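Local coordinates for uncharacterized protein (Pseudomonas aeruginosa PAO1, PDB 4R1D), which is probably a calcium-binding lipase of the alpha/beta hydrolase class, a type VI secretion effector neutralised by its partner protein Tli4, at residues Thr289-Met294 and Pro337-Cys342; Glu331-Arg336 and Trp440-Trp445. One frame throughout, in Å; residues are numbered along the deposited sequence.

Contact 1. Residues Thr289-Met294 and Pro337-Cys342; sequences TIYHHM and PWLFLC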
loop_
_atom_site.group_PDB
_atom_site.type_symbol
_atom_site.label_atom_id
_atom_site.label_comp_id
_atom_site.label_asym_id
_atom_site.label_seq_id
_atom_site.Cartn_x
_atom_site.Cartn_y
_atom_site.Cartn_z
ATOM N N THR A 289 -15.263 7.794 1.226
ATOM C CA THR A 289 -15.174 6.514 1.921
ATOM C C THR A 289 -14.016 6.473 2.913
ATOM O O THR A 289 -14.096 5.766 3.907
ATOM C CB THR A 289 -15.073 5.290 0.968
ATOM O OG1 THR A 289 -13.829 5.335 0.243
ATOM C CG2 THR A 289 -16.261 5.241 0.010
ATOM N N ILE A 290 -12.948 7.228 2.664
ATOM C CA ILE A 290 -11.795 7.188 3.575
ATOM C C ILE A 290 -12.198 7.630 4.974
ATOM O O ILE A 290 -11.676 7.130 5.973
ATOM C CB ILE A 290 -10.583 8.029 3.065
ATOM C CG1 ILE A 290 -9.336 7.732 3.909
ATOM C CG2 ILE A 290 -10.889 9.517 3.104
ATOM C CD1 ILE A 290 -8.136 8.587 3.530
ATOM N N TYR A 291 -13.152 8.555 5.053
ATOM C CA TYR A 291 -13.648 8.975 6.358
ATOM C C TYR A 291 -14.401 7.832 7.036
ATOM O O TYR A 291 -14.192 7.556 8.203
ATOM C CB TYR A 291 -14.541 10.207 6.210
ATOM C CG TYR A 291 -14.997 10.801 7.518
ATOM C CD1 TYR A 291 -16.053 10.232 8.220
ATOM C CD2 TYR A 291 -14.404 11.946 8.030
ATOM C CE1 TYR A 291 -16.488 10.765 9.401
ATOM C CE2 TYR A 291 -14.840 12.498 9.230
ATOM C CZ TYR A 291 -15.892 11.904 9.898
ATOM O OH TYR A 291 -16.342 12.416 11.096
ATOM N N HIS A 292 -15.281 7.158 6.304
ATOM C CA HIS A 292 -15.990 6.025 6.886
ATOM C C HIS A 292 -15.001 5.016 7.446
ATOM O O HIS A 292 -15.109 4.590 8.595
ATOM C CB HIS A 292 -16.868 5.314 5.852
ATOM C CG HIS A 292 -17.401 4.005 6.343
ATOM N ND1 HIS A 292 -16.672 2.837 6.278
ATOM C CD2 HIS A 292 -18.564 3.688 6.962
ATOM C CE1 HIS A 292 -17.372 1.850 6.813
ATOM N NE2 HIS A 292 -18.525 2.340 7.236
ATOM N N HIS A 293 -14.029 4.632 6.623
ATOM C CA HIS A 293 -13.107 3.570 7.006
ATOM C C HIS A 293 -12.240 3.930 8.207
ATOM O O HIS A 293 -12.040 3.099 9.085
ATOM C CB HIS A 293 -12.266 3.135 5.803
ATOM C CG HIS A 293 -13.100 2.677 4.649
ATOM N ND1 HIS A 293 -12.633 2.628 3.353
ATOM C CD2 HIS A 293 -14.390 2.271 4.601
ATOM C CE1 HIS A 293 -13.597 2.195 2.558
ATOM N NE2 HIS A 293 -14.675 1.973 3.290
ATOM N N MET A 294 -11.756 5.170 8.254
ATOM C CA MET A 294 -10.930 5.615 9.358
ATOM C C MET A 294 -11.717 5.752 10.657
ATOM O O MET A 294 -11.156 5.604 11.735
ATOM C CB MET A 294 -10.216 6.928 9.019
ATOM C CG MET A 294 -9.135 6.758 7.951
ATOM S SD MET A 294 -8.185 8.257 7.674
ATOM C CE MET A 294 -7.194 8.242 9.170
ATOM N N PRO A 337 -20.228 20.467 0.591
ATOM C CA PRO A 337 -20.037 19.558 1.724
ATOM C C PRO A 337 -20.434 18.114 1.441
ATOM O O PRO A 337 -21.277 17.842 0.583
ATOM C CB PRO A 337 -20.937 20.156 2.806
ATOM C CG PRO A 337 -22.000 20.900 2.045
ATOM C CD PRO A 337 -21.268 21.478 0.858
ATOM N N TRP A 338 -19.804 17.197 2.172
ATOM C CA TRP A 338 -20.092 15.775 2.070
ATOM C C TRP A 338 -20.204 15.119 3.439
ATOM O O TRP A 338 -20.557 13.959 3.550
ATOM C CB TRP A 338 -19.020 15.079 1.229
ATOM C CG TRP A 338 -17.593 15.356 1.644
ATOM C CD1 TRP A 338 -16.760 16.306 1.127
ATOM C CD2 TRP A 338 -16.831 14.653 2.634
ATOM N NE1 TRP A 338 -15.528 16.238 1.733
ATOM C CE2 TRP A 338 -15.550 15.239 2.669
ATOM C CE3 TRP A 338 -17.112 13.592 3.500
ATOM C CZ2 TRP A 338 -14.541 14.792 3.533
ATOM C CZ3 TRP A 338 -16.109 13.153 4.364
ATOM C CH2 TRP A 338 -14.843 13.755 4.367
ATOM N N LEU A 339 -19.905 15.872 4.493
ATOM C CA LEU A 339 -19.953 15.321 5.834
ATOM C C LEU A 339 -21.030 16.074 6.574
ATOM O O LEU A 339 -20.890 17.271 6.815
ATOM C CB LEU A 339 -18.614 15.516 6.549
ATOM C CG LEU A 339 -18.568 15.109 8.029
ATOM C CD1 LEU A 339 -18.811 13.616 8.216
ATOM C CD2 LEU A 339 -17.240 15.502 8.680
ATOM N N PHE A 340 -22.101 15.374 6.917
ATOM C CA PHE A 340 -23.299 16.023 7.446
ATOM C C PHE A 340 -23.626 15.587 8.864
ATOM O O PHE A 340 -23.702 14.397 9.162
ATOM C CB PHE A 340 -24.502 15.729 6.543
ATOM C CG PHE A 340 -24.279 16.076 5.102
ATOM C CD1 PHE A 340 -24.470 17.372 4.648
ATOM C CD2 PHE A 340 -23.870 15.106 4.198
ATOM C CE1 PHE A 340 -24.275 17.696 3.322
ATOM C CE2 PHE A 340 -23.667 15.415 2.871
ATOM C CZ PHE A 340 -23.872 16.719 2.422
ATOM N N LEU A 341 -23.848 16.564 9.741
ATOM C CA LEU A 341 -24.280 16.290 11.095
ATOM C C LEU A 341 -25.774 16.592 11.169
ATOM O O LEU A 341 -26.176 17.746 11.034
ATOM C CB LEU A 341 -23.513 17.178 12.075
ATOM C CG LEU A 341 -22.142 16.718 12.595
ATOM C CD1 LEU A 341 -21.320 15.929 11.574
ATOM C CD2 LEU A 341 -21.348 17.897 13.144
ATOM N N CYS A 342 -26.587 15.556 11.368
ATOM C CA CYS A 342 -28.046 15.679 11.278
ATOM C C CYS A 342 -28.722 15.258 12.571
ATOM O O CYS A 342 -28.144 14.521 13.375
ATOM C CB CYS A 342 -28.585 14.797 10.149
ATOM S SG CYS A 342 -27.924 15.171 8.514
#
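Y291 on helix 289-296 and L339 on strand 339-342 mark the nearest approach of the two backbones, with their CA atoms 9.0 Å apart and no hydrogen bond crossing, so side chains alone fill the gap. Both residues direct CB at the opposite segment. On Y291, CG lies anti to the backbone N (chi1 -174°), which carries the phenol off the helix and across to the strand. L339 meets the hydroxyl end of the ring with both methyls. Its CD1 sits over one face, 4.1 Å from the centroid of the Y291 ring in a CH-pi contact, while CD2 lies near CE2 and the hydroxyl oxygen. A branched leucine suits this place because its two methyls can spread over a flat surface.

The other partner reaches the root of the tyrosine. W338 turns the far rim of its six-membered ring to Y291, CZ3 standing 3.8 Å from Y291 CB. The ring planes are inclined at 77° in an offset T-shaped pair with the indole edge toward the phenol face. W338 and L339 both face Y359 of the neighbouring antiparallel strand 358-359, a classic beta bulge, and the two consecutive side chains serve one tyrosine. I369 of helix 365-370 touches all three residues and helps to enclose them. The phenol oxygen is not left bare in this apolar setting: Y291 OH is hydrogen-bonded to Y376 O and to W445 NE1. Tyrosine thus offers an aromatic surface to the strand while its one polar atom is satisfied elsewhere, and the contact itself rests on dispersion and weakly polar ring interactions.

Contact 2. Residues Glu331-Arg336 and Trp440-Trp445; sequences EYREGR and WRDLIW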
loop_
_atom_site.group_PDB
_atom_site.type_symbol
_atom_site.label_atom_id
_atom_site.label_comp_id
_atom_site.label_asym_id
_atom_site.label_seq_id
_atom_site.Cartn_x
_atom_site.Cartn_y
_atom_site.Cartn_z
ATOM N N GLU A 331 -11.554 20.518 -4.227
ATOM C CA GLU A 331 -12.387 20.620 -5.432
ATOM C C GLU A 331 -13.429 19.509 -5.544
ATOM O O GLU A 331 -14.306 19.530 -6.409
ATOM C CB GLU A 331 -11.502 20.607 -6.681
ATOM C CG GLU A 331 -10.626 21.843 -6.859
ATOM C CD GLU A 331 -9.386 21.828 -5.977
ATOM O OE1 GLU A 331 -8.840 20.731 -5.706
ATOM O OE2 GLU A 331 -8.948 22.922 -5.555
ATOM N N TYR A 332 -13.307 18.515 -4.681
ATOM C CA TYR A 332 -14.226 17.383 -4.650
ATOM C C TYR A 332 -15.658 17.887 -4.529
ATOM O O TYR A 332 -15.930 18.755 -3.710
ATOM C CB TYR A 332 -13.868 16.574 -3.409
ATOM C CG TYR A 332 -14.686 15.351 -3.094
ATOM C CD1 TYR A 332 -14.364 14.118 -3.643
ATOM C CD2 TYR A 332 -15.729 15.409 -2.175
ATOM C CE1 TYR A 332 -15.078 12.986 -3.302
ATOM C CE2 TYR A 332 -16.444 14.286 -1.829
ATOM C CZ TYR A 332 -16.117 13.073 -2.403
ATOM O OH TYR A 332 -16.820 11.942 -2.072
ATOM N N ARG A 333 -16.565 17.355 -5.345
ATOM C CA ARG A 333 -17.981 17.727 -5.247
ATOM C C ARG A 333 -18.145 19.232 -5.494
ATOM O O ARG A 333 -19.028 19.882 -4.926
ATOM C CB ARG A 333 -18.522 17.319 -3.871
ATOM C CG ARG A 333 -20.041 17.174 -3.772
ATOM C CD ARG A 333 -20.408 16.347 -2.551
ATOM N NE ARG A 333 -21.845 16.308 -2.308
ATOM C CZ ARG A 333 -22.436 15.479 -1.457
ATOM N NH1 ARG A 333 -21.719 14.573 -0.778
ATOM N NH2 ARG A 333 -23.750 15.546 -1.294
ATOM N N GLU A 334 -17.283 19.770 -6.355
ATOM C CA GLU A 334 -17.291 21.186 -6.703
ATOM C C GLU A 334 -17.276 22.074 -5.451
ATOM O O GLU A 334 -17.885 23.146 -5.426
ATOM C CB GLU A 334 -18.504 21.514 -7.599
ATOM C CG GLU A 334 -18.527 20.762 -8.948
ATOM C CD GLU A 334 -19.855 20.894 -9.697
ATOM O OE1 GLU A 334 -20.925 20.738 -9.065
ATOM O OE2 GLU A 334 -19.836 21.141 -10.925
ATOM N N GLY A 335 -16.579 21.617 -4.414
ATOM C CA GLY A 335 -16.420 22.383 -3.189
ATOM C C GLY A 335 -17.566 22.265 -2.196
ATOM O O GLY A 335 -17.514 22.850 -1.110
ATOM N N ARG A 336 -18.597 21.499 -2.541
ATOM C CA ARG A 336 -19.741 21.354 -1.636
ATOM C C ARG A 336 -19.463 20.364 -0.506
ATOM O O ARG A 336 -18.565 19.528 -0.613
ATOM C CB ARG A 336 -21.005 20.973 -2.402
ATOM C CG ARG A 336 -21.524 22.084 -3.311
ATOM C CD ARG A 336 -22.848 21.711 -3.958
ATOM N NE ARG A 336 -22.702 20.525 -4.794
ATOM C CZ ARG A 336 -22.253 20.546 -6.041
ATOM N NH1 ARG A 336 -21.929 21.699 -6.609
ATOM N NH2 ARG A 336 -22.140 19.416 -6.722
ATOM N N TRP A 440 -20.910 5.558 0.474
ATOM C CA TRP A 440 -20.681 6.546 1.535
ATOM C C TRP A 440 -20.598 7.963 0.982
ATOM O O TRP A 440 -19.875 8.816 1.511
ATOM C CB TRP A 440 -19.420 6.187 2.343
ATOM C CG TRP A 440 -19.585 4.862 2.992
ATOM C CD1 TRP A 440 -18.985 3.690 2.638
ATOM C CD2 TRP A 440 -20.468 4.552 4.075
ATOM N NE1 TRP A 440 -19.427 2.668 3.450
ATOM C CE2 TRP A 440 -20.338 3.175 4.342
ATOM C CE3 TRP A 440 -21.349 5.310 4.854
ATOM C CZ2 TRP A 440 -21.057 2.540 5.349
ATOM C CZ3 TRP A 440 -22.063 4.683 5.854
ATOM C CH2 TRP A 440 -21.917 3.309 6.094
ATOM N N ARG A 441 -21.371 8.219 -0.067
ATOM C CA ARG A 441 -21.280 9.484 -0.780
ATOM C C ARG A 441 -21.703 10.653 0.115
ATOM O O ARG A 441 -21.078 11.712 0.100
ATOM C CB ARG A 441 -22.116 9.424 -2.055
ATOM C CG ARG A 441 -21.988 10.658 -2.928
ATOM C CD ARG A 441 -23.123 11.673 -2.663
ATOM N NE ARG A 441 -22.941 12.842 -3.504
ATOM C CZ ARG A 441 -23.923 13.572 -4.036
ATOM N NH1 ARG A 441 -25.197 13.265 -3.819
ATOM N NH2 ARG A 441 -23.612 14.603 -4.800
ATOM N N ASP A 442 -22.778 10.465 0.872
ATOM C CA ASP A 442 -23.113 11.396 1.942
ATOM C C ASP A 442 -22.712 10.732 3.230
ATOM O O ASP A 442 -23.232 9.670 3.573
ATOM C CB ASP A 442 -24.614 11.706 1.983
ATOM C CG ASP A 442 -25.079 12.487 0.777
ATOM O OD1 ASP A 442 -24.259 13.229 0.201
ATOM O OD2 ASP A 442 -26.264 12.370 0.399
ATOM N N LEU A 443 -21.767 11.339 3.934
ATOM C CA LEU A 443 -21.283 10.771 5.165
ATOM C C LEU A 443 -22.094 11.453 6.253
ATOM O O LEU A 443 -21.916 12.641 6.503
ATOM C CB LEU A 443 -19.794 11.059 5.327
ATOM C CG LEU A 443 -18.995 10.135 6.247
ATOM C CD1 LEU A 443 -19.679 10.003 7.598
ATOM C CD2 LEU A 443 -18.831 8.779 5.602
ATOM N N ILE A 444 -22.987 10.702 6.885
ATOM C CA ILE A 444 -23.950 11.288 7.816
ATOM C C ILE A 444 -23.809 10.775 9.240
ATOM O O ILE A 444 -23.864 9.577 9.486
ATOM C CB ILE A 444 -25.392 11.000 7.364
ATOM C CG1 ILE A 444 -25.639 11.560 5.961
ATOM C CG2 ILE A 444 -26.390 11.571 8.376
ATOM C CD1 ILE A 444 -26.739 10.799 5.196
ATOM N N TRP A 445 -23.628 11.700 10.180
ATOM C CA TRP A 445 -23.690 11.381 11.595
ATOM C C TRP A 445 -25.076 11.818 12.027
ATOM O O TRP A 445 -25.389 13.008 11.985
ATOM C CB TRP A 445 -22.690 12.218 12.381
ATOM C CG TRP A 445 -21.262 11.747 12.385
ATOM C CD1 TRP A 445 -20.215 12.286 11.680
ATOM C CD2 TRP A 445 -20.709 10.694 13.179
ATOM N NE1 TRP A 445 -19.051 11.618 11.979
ATOM C CE2 TRP A 445 -19.327 10.637 12.894
ATOM C CE3 TRP A 445 -21.246 9.791 14.101
ATOM C CZ2 TRP A 445 -18.478 9.708 13.494
ATOM C CZ3 TRP A 445 -20.402 8.871 14.698
ATOM C CH2 TRP A 445 -19.034 8.829 14.382
HETATM O O HOH W 1 -19.175 12.782 -1.593
#
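R333, which meets R441 and D442 directly, follows Y332, whose hydroxyl bonds to S288 N and donates to water 1; that water donates in turn to the backbone oxygen of R441, lying 2.8 Å from R441 O. With CG anti to the backbone N and the chain extended as far as NE, R333 delivers its guanidinium to D442 end-on. R333 NH2 donates to the syn lone pair of D442 OD1 at 2.8 Å, whereas R333 NH1 meets the same oxygen at 3.0 Å, nearly along its C-O axis. The guanidinium and carboxylate are nearly coplanar, 25° apart. Over one face of the R333 guanidinium R441 folds back, bent at chi2 (-96°), and the two guanidinium planes stack at 9° with R441 NE 3.4 Å from R333 CZ. D442 just precedes strand 443-446, and the loop 331-336 leads into strand 339-342, its parallel neighbour, so this salt-bridge network ties together the entrances to two strands of the small mixed sheet. The stacked cations are probably tolerated because carboxylates surround them: D490 also binds R333, and D503 binds R441. E334 and G335 continue the turn with positive phi, a conformation that glycine adopts easily, and G335 N bonds to Y332 O. R336 then grips E334 OE1 with NH1 and NH2; R333 O sits over the centre of one face of the R336 guanidinium, while NE pairs with D490.

In the fold
Both contacts are buried, lie away from the calcium site and have centres about 7 Å apart, yet their chemistry differs sharply. They share one small mixed sheet, in which strands 339-342 and 443-446 run side by side, joined by a probable hydrogen bond from F340 N to L443 O at 2.8 Å. Contact 1 sets helix 289-296 against this sheet through aromatic and aliphatic groups. Contact 2 lies where the chain enters the two strands, and there the charges of buried arginines are met by aspartates, while a water joins the Y332 hydroxyl to the backbone O of R441. W338 links them, its indole edge serving Y291 while its CB packs 3.4 Å from R333 NH1; H292 and W440 also stack between them.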